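Local coordinates for amidohydrolase (Brucella melitensis biovar Abortus, PDB 4F0L), which is a metal-dependent hydrolase of the amidohydrolase family, probably a deaminase related to formimidoylglutamate deiminases, and carries an iron(III) ion in this crystal, at residues A19-G24 with C39-G44; R259-L264 with W274-A279. All blocks are in the same frame, centred on the assembly; numbering follows the deposited sequence.

Contact 1 of 2, residues A19-G24 with C39-G44; sequences ALLPDG and CSIETG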
loop_
_atom_site.group_PDB
_atom_site.type_symbol
_atom_site.label_atom_id
_atom_site.label_comp_id
_atom_site.label_asym_id
_atom_site.label_seq_id
_atom_site.Cartn_x
_atom_site.Cartn_y
_atom_site.Cartn_z
ATOM N N ALA B 19 -11.438 -18.691 -14.323
ATOM C CA ALA B 19 -11.291 -17.461 -15.068
ATOM C C ALA B 19 -12.470 -16.579 -14.766
ATOM O O ALA B 19 -13.595 -17.052 -14.634
ATOM C CB ALA B 19 -11.188 -17.731 -16.549
ATOM N N LEU B 20 -12.205 -15.285 -14.611
ATOM C CA LEU B 20 -13.242 -14.344 -14.238
ATOM C C LEU B 20 -13.821 -13.718 -15.488
ATOM O O LEU B 20 -13.261 -12.770 -16.050
ATOM C CB LEU B 20 -12.696 -13.285 -13.250
ATOM C CG LEU B 20 -13.687 -12.164 -12.861
ATOM C CD1 LEU B 20 -15.059 -12.687 -12.398
ATOM C CD2 LEU B 20 -13.096 -11.244 -11.816
ATOM N N LEU B 21 -14.966 -14.232 -15.921
ATOM C CA LEU B 21 -15.609 -13.755 -17.120
ATOM C C LEU B 21 -16.592 -12.641 -16.766
ATOM O O LEU B 21 -16.892 -12.430 -15.580
ATOM C CB LEU B 21 -16.319 -14.917 -17.812
ATOM C CG LEU B 21 -15.464 -16.121 -18.176
ATOM C CD1 LEU B 21 -16.307 -17.205 -18.867
ATOM C CD2 LEU B 21 -14.328 -15.661 -19.092
ATOM N N PRO B 22 -17.120 -11.918 -17.783
ATOM C CA PRO B 22 -17.994 -10.772 -17.439
ATOM C C PRO B 22 -19.246 -11.161 -16.677
ATOM O O PRO B 22 -19.762 -10.351 -15.906
ATOM C CB PRO B 22 -18.356 -10.178 -18.807
ATOM C CG PRO B 22 -17.209 -10.551 -19.683
ATOM C CD PRO B 22 -16.764 -11.916 -19.210
ATOM N N ASP B 23 -19.734 -12.390 -16.867
ATOM C CA ASP B 23 -20.889 -12.847 -16.120
ATOM C C ASP B 23 -20.486 -13.687 -14.885
ATOM O O ASP B 23 -21.312 -14.389 -14.340
ATOM C CB ASP B 23 -21.890 -13.583 -17.040
ATOM C CG ASP B 23 -21.277 -14.796 -17.730
ATOM O OD1 ASP B 23 -20.028 -14.962 -17.766
ATOM O OD2 ASP B 23 -22.047 -15.619 -18.232
ATOM N N GLY B 24 -19.227 -13.603 -14.441
ATOM C CA GLY B 24 -18.799 -14.299 -13.228
ATOM C C GLY B 24 -17.643 -15.287 -13.395
ATOM O O GLY B 24 -17.148 -15.539 -14.517
ATOM N N CYS B 39 -10.697 -15.802 -29.870
ATOM C CA CYS B 39 -11.581 -16.341 -30.894
ATOM C C CYS B 39 -12.671 -17.212 -30.274
ATOM O O CYS B 39 -13.727 -17.415 -30.893
ATOM C CB CYS B 39 -10.774 -17.094 -31.964
ATOM S SG CYS B 39 -9.860 -18.514 -31.331
ATOM N N SER B 40 -12.423 -17.746 -29.082
ATOM C CA SER B 40 -13.381 -18.639 -28.416
ATOM C C SER B 40 -13.159 -18.677 -26.911
ATOM O O SER B 40 -12.047 -18.497 -26.431
ATOM C CB SER B 40 -13.284 -20.064 -28.999
ATOM O OG SER B 40 -12.003 -20.606 -28.758
ATOM N N ILE B 41 -14.246 -18.858 -26.170
ATOM C CA ILE B 41 -14.212 -19.122 -24.745
ATOM C C ILE B 41 -15.210 -20.249 -24.488
ATOM O O ILE B 41 -16.381 -20.114 -24.827
ATOM C CB ILE B 41 -14.612 -17.907 -23.893
ATOM C CG1 ILE B 41 -13.633 -16.738 -24.090
ATOM C CG2 ILE B 41 -14.618 -18.275 -22.412
ATOM C CD1 ILE B 41 -14.187 -15.441 -23.493
ATOM N N GLU B 42 -14.728 -21.330 -23.882
ATOM C CA GLU B 42 -15.506 -22.551 -23.613
ATOM C C GLU B 42 -15.348 -22.844 -22.129
ATOM O O GLU B 42 -14.221 -22.870 -21.660
ATOM C CB GLU B 42 -14.887 -23.721 -24.374
ATOM C CG GLU B 42 -15.558 -24.181 -25.644
ATOM C CD GLU B 42 -15.225 -25.662 -25.935
ATOM O OE1 GLU B 42 -14.007 -25.969 -26.092
ATOM O OE2 GLU B 42 -16.157 -26.524 -25.962
ATOM N N THR B 43 -16.427 -23.064 -21.386
ATOM C CA THR B 43 -16.308 -23.334 -19.950
ATOM C C THR B 43 -16.653 -24.802 -19.635
ATOM O O THR B 43 -17.307 -25.474 -20.422
ATOM C CB THR B 43 -17.196 -22.429 -19.101
ATOM O OG1 THR B 43 -18.560 -22.734 -19.362
ATOM C CG2 THR B 43 -16.964 -20.941 -19.411
ATOM N N GLY B 44 -16.142 -25.296 -18.516
ATOM C CA GLY B 44 -16.376 -26.663 -18.081
ATOM C C GLY B 44 -15.820 -27.705 -19.024
ATOM O O GLY B 44 -16.473 -28.729 -19.227
#
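L21 meets both I41 and T43 through a single methyl, CD1. The contact is apolar: this methyl lies 3.8 Å from CG2 of T43 and 4.1 Å from CG2 of I41, so two methyls of the second segment share one branch of the leucine. L21 and I41 pass side by side, pointing opposite ways, whereas the short T43 side chain runs at a slant to the leucine. In T43 a chi1 of 67° puts the hydroxyl in the cleft between N and C and swings CG2 toward L21. V29, against I41, and A26, against L21 and T43, extend the apolar patch.

The hydrogen bonds near the contact tie each segment to its own surroundings. L21 and G24 close a type I turn, with L21 N bonded to G24 O and G24 N to L21 O, each 2.9 Å long; this is the tight hairpin joining strands 19-21 and 24-26. Strand 37-42 belongs to a separate mixed sheet, where it pairs with strand 29-34 and forms an outer edge. I41 O also accepts a bond from a side chain, NZ of K389.

At 9.4 Å between the CA atoms of L21 and I41, the two strands are too far apart to pair. Between the two segments the contact is methyl against methyl, from the hairpin to strand 37-42 and the loop after it, burying 107 Å² in all at a partly exposed site of the HutF-type N-terminal region; such chemistry sets no direction and fixes no register.

Contact 2 of 2, residues R259-L264 with W274-A279; sequences RPVEWL and WCLIHA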
loop_
_atom_site.group_PDB
_atom_site.type_symbol
_atom_site.label_atom_id
_atom_site.label_comp_id
_atom_site.label_asym_id
_atom_site.label_seq_id
_atom_site.Cartn_x
_atom_site.Cartn_y
_atom_site.Cartn_z
ATOM N N ARG B 259 -18.688 25.186 -9.854
ATOM C CA ARG B 259 -17.611 24.247 -9.548
ATOM C C ARG B 259 -17.123 23.621 -10.856
ATOM O O ARG B 259 -17.766 23.752 -11.899
ATOM C CB ARG B 259 -18.113 23.173 -8.576
ATOM C CG ARG B 259 -18.682 23.678 -7.249
ATOM C CD ARG B 259 -19.429 22.537 -6.525
ATOM N NE ARG B 259 -18.500 21.434 -6.219
ATOM C CZ ARG B 259 -17.741 21.374 -5.127
ATOM N NH1 ARG B 259 -17.830 22.316 -4.180
ATOM N NH2 ARG B 259 -16.892 20.381 -4.979
ATOM N N PRO B 260 -15.955 22.956 -10.830
ATOM C CA PRO B 260 -15.392 22.481 -12.099
ATOM C C PRO B 260 -16.247 21.435 -12.836
ATOM O O PRO B 260 -16.530 21.610 -14.019
ATOM C CB PRO B 260 -14.009 21.924 -11.687
ATOM C CG PRO B 260 -13.671 22.765 -10.483
ATOM C CD PRO B 260 -14.971 22.938 -9.743
ATOM N N VAL B 261 -16.663 20.354 -12.175
ATOM C CA VAL B 261 -17.358 19.294 -12.915
ATOM C C VAL B 261 -18.688 19.885 -13.407
ATOM O O VAL B 261 -19.062 19.729 -14.548
ATOM C CB VAL B 261 -17.578 18.012 -12.072
ATOM C CG1 VAL B 261 -18.514 17.054 -12.810
ATOM C CG2 VAL B 261 -16.227 17.363 -11.718
ATOM N N GLU B 262 -19.370 20.600 -12.538
ATOM C CA GLU B 262 -20.603 21.275 -12.897
ATOM C C GLU B 262 -20.414 22.164 -14.137
ATOM O O GLU B 262 -21.207 22.137 -15.079
ATOM C CB GLU B 262 -21.040 22.115 -11.677
ATOM C CG GLU B 262 -22.278 22.945 -11.874
ATOM C CD GLU B 262 -22.519 23.946 -10.775
ATOM O OE1 GLU B 262 -21.618 24.245 -9.954
ATOM O OE2 GLU B 262 -23.650 24.447 -10.755
ATOM N N TRP B 263 -19.345 22.939 -14.143
ATOM C CA TRP B 263 -19.100 23.827 -15.258
ATOM C C TRP B 263 -18.916 23.034 -16.525
ATOM O O TRP B 263 -19.542 23.323 -17.565
ATOM C CB TRP B 263 -17.893 24.677 -14.958
ATOM C CG TRP B 263 -17.706 25.709 -16.004
ATOM C CD1 TRP B 263 -18.108 27.041 -15.970
ATOM C CD2 TRP B 263 -17.105 25.517 -17.316
ATOM N NE1 TRP B 263 -17.789 27.663 -17.146
ATOM C CE2 TRP B 263 -17.196 26.803 -17.994
ATOM C CE3 TRP B 263 -16.527 24.447 -17.974
ATOM C CZ2 TRP B 263 -16.711 26.988 -19.266
ATOM C CZ3 TRP B 263 -16.052 24.646 -19.264
ATOM C CH2 TRP B 263 -16.148 25.887 -19.894
ATOM N N LEU B 264 -18.101 21.977 -16.438
ATOM C CA LEU B 264 -17.868 21.123 -17.574
ATOM C C LEU B 264 -19.181 20.480 -18.090
ATOM O O LEU B 264 -19.442 20.462 -19.295
ATOM C CB LEU B 264 -16.818 20.057 -17.220
ATOM C CG LEU B 264 -16.263 19.244 -18.390
ATOM C CD1 LEU B 264 -15.531 20.163 -19.356
ATOM C CD2 LEU B 264 -15.323 18.140 -17.879
ATOM N N TRP B 274 -15.925 10.721 -22.496
ATOM C CA TRP B 274 -15.133 11.535 -21.597
ATOM C C TRP B 274 -14.676 10.741 -20.414
ATOM O O TRP B 274 -15.438 9.905 -19.899
ATOM C CB TRP B 274 -15.924 12.733 -21.102
ATOM C CG TRP B 274 -16.202 13.775 -22.166
ATOM C CD1 TRP B 274 -17.005 13.666 -23.315
ATOM C CD2 TRP B 274 -15.677 15.133 -22.211
ATOM N NE1 TRP B 274 -16.994 14.838 -24.033
ATOM C CE2 TRP B 274 -16.236 15.758 -23.428
ATOM C CE3 TRP B 274 -14.836 15.876 -21.395
ATOM C CZ2 TRP B 274 -15.929 17.063 -23.791
ATOM C CZ3 TRP B 274 -14.527 17.196 -21.776
ATOM C CH2 TRP B 274 -15.075 17.776 -22.936
ATOM N N CYS B 275 -13.429 11.009 -20.002
ATOM C CA CYS B 275 -12.879 10.507 -18.758
ATOM C C CYS B 275 -12.376 11.707 -17.930
ATOM O O CYS B 275 -11.515 12.477 -18.381
ATOM C CB CYS B 275 -11.743 9.521 -18.996
ATOM S SG CYS B 275 -11.068 8.832 -17.456
ATOM N N LEU B 276 -12.974 11.897 -16.759
ATOM C CA LEU B 276 -12.628 13.056 -15.941
ATOM C C LEU B 276 -11.689 12.535 -14.915
ATOM O O LEU B 276 -12.062 11.704 -14.095
ATOM C CB LEU B 276 -13.862 13.669 -15.275
ATOM C CG LEU B 276 -15.060 14.012 -16.153
ATOM C CD1 LEU B 276 -16.086 14.854 -15.370
ATOM C CD2 LEU B 276 -14.627 14.674 -17.450
ATOM N N ILE B 277 -10.457 13.005 -14.978
ATOM C CA ILE B 277 -9.382 12.513 -14.117
ATOM C C ILE B 277 -9.488 13.151 -12.713
ATOM O O ILE B 277 -9.659 14.369 -12.567
ATOM C CB ILE B 277 -7.990 12.784 -14.734
ATOM C CG1 ILE B 277 -7.954 12.306 -16.194
ATOM C CG2 ILE B 277 -6.890 12.070 -13.926
ATOM C CD1 ILE B 277 -8.152 10.797 -16.342
ATOM N N HIS B 278 -9.386 12.300 -11.692
ATOM C CA HIS B 278 -9.592 12.678 -10.281
ATOM C C HIS B 278 -11.033 12.898 -9.914
ATOM O O HIS B 278 -11.637 12.043 -9.216
ATOM C CB HIS B 278 -8.686 13.846 -9.837
ATOM C CG HIS B 278 -7.236 13.634 -10.180
ATOM N ND1 HIS B 278 -6.545 12.569 -9.736
ATOM C CD2 HIS B 278 -6.364 14.372 -10.988
ATOM C CE1 HIS B 278 -5.285 12.620 -10.214
ATOM N NE2 HIS B 278 -5.181 13.719 -11.003
ATOM N N ALA B 279 -11.613 14.024 -10.353
ATOM C CA ALA B 279 -12.985 14.368 -9.996
ATOM C C ALA B 279 -13.146 14.194 -8.485
ATOM O O ALA B 279 -14.173 13.710 -8.023
ATOM C CB ALA B 279 -13.979 13.476 -10.727
#
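L264 and L276 meet end-on, CD2 to CD2 at 3.6 Å, and make the closest approach between the two segments. The helix offers two bumps one turn apart, V261 and L264, and the strand offers two, W274 and L276, whose side chains point to the same side with C275 between them turned elsewhere. L276 fits between the helix bumps: its CD1 branch goes to V261 CG1 at 4.2 Å, its CD2 branch to L264. L264 in turn projects between L276 and the indole of W274, and both methyls of its fork come to CZ3 from the same side, CD1 at 4.0 Å and CD2 at 4.1 Å. The leucine approaches this ring obliquely. With CG anti to the backbone N (chi1 -169°), L264 stretches away from its helix, which lets the fork span the distance to the strand.

Helix segment 260-264 and strand 274-276 run nearly antiparallel, at 164°, with their axes 11.9 Å apart, as outer helix and inner strand do in the TIM-type barrel of the amidohydrolases. Strand 274-276 lies between strands 238-242 and 296-299 of the parallel sheet, and the L276 side chain is about 8 Å from that of H241, an iron ligand.

V242 flanks L276 from the neighbouring strand, and L226 of helix 223-229 also packs on L264. At the start of the helix, R259 occupies the N-cap position; its backbone N donates to E262 OE1 at 3.1 Å, meeting the anti side of the carboxylate 30° out of its plane. E286 takes both the R259 guanidinium, in a salt bridge through NE, and the amide N of E262.

In the fold
Contact 1 lies at the surface, its centre about 25 Å from the centre of the chain, and contact 2 is buried in the metal-binding barrel. Their centres are about 35 Å apart, they share no helix or strand, and the first closes before the second opens along the chain. Both rest on apolar side chains without hydrogen bonds between their segments, but the scale differs: one leucine methyl against two methyls joins a hairpin to an edge strand and its loop in 19-24 with 39-44, whereas four side chains, a valine, two leucines and a tryptophan, interlock helix and strand in 259-264 with 274-279. Only contact 2 comes near the iron site; contact 1 belongs to the N-terminal sheets.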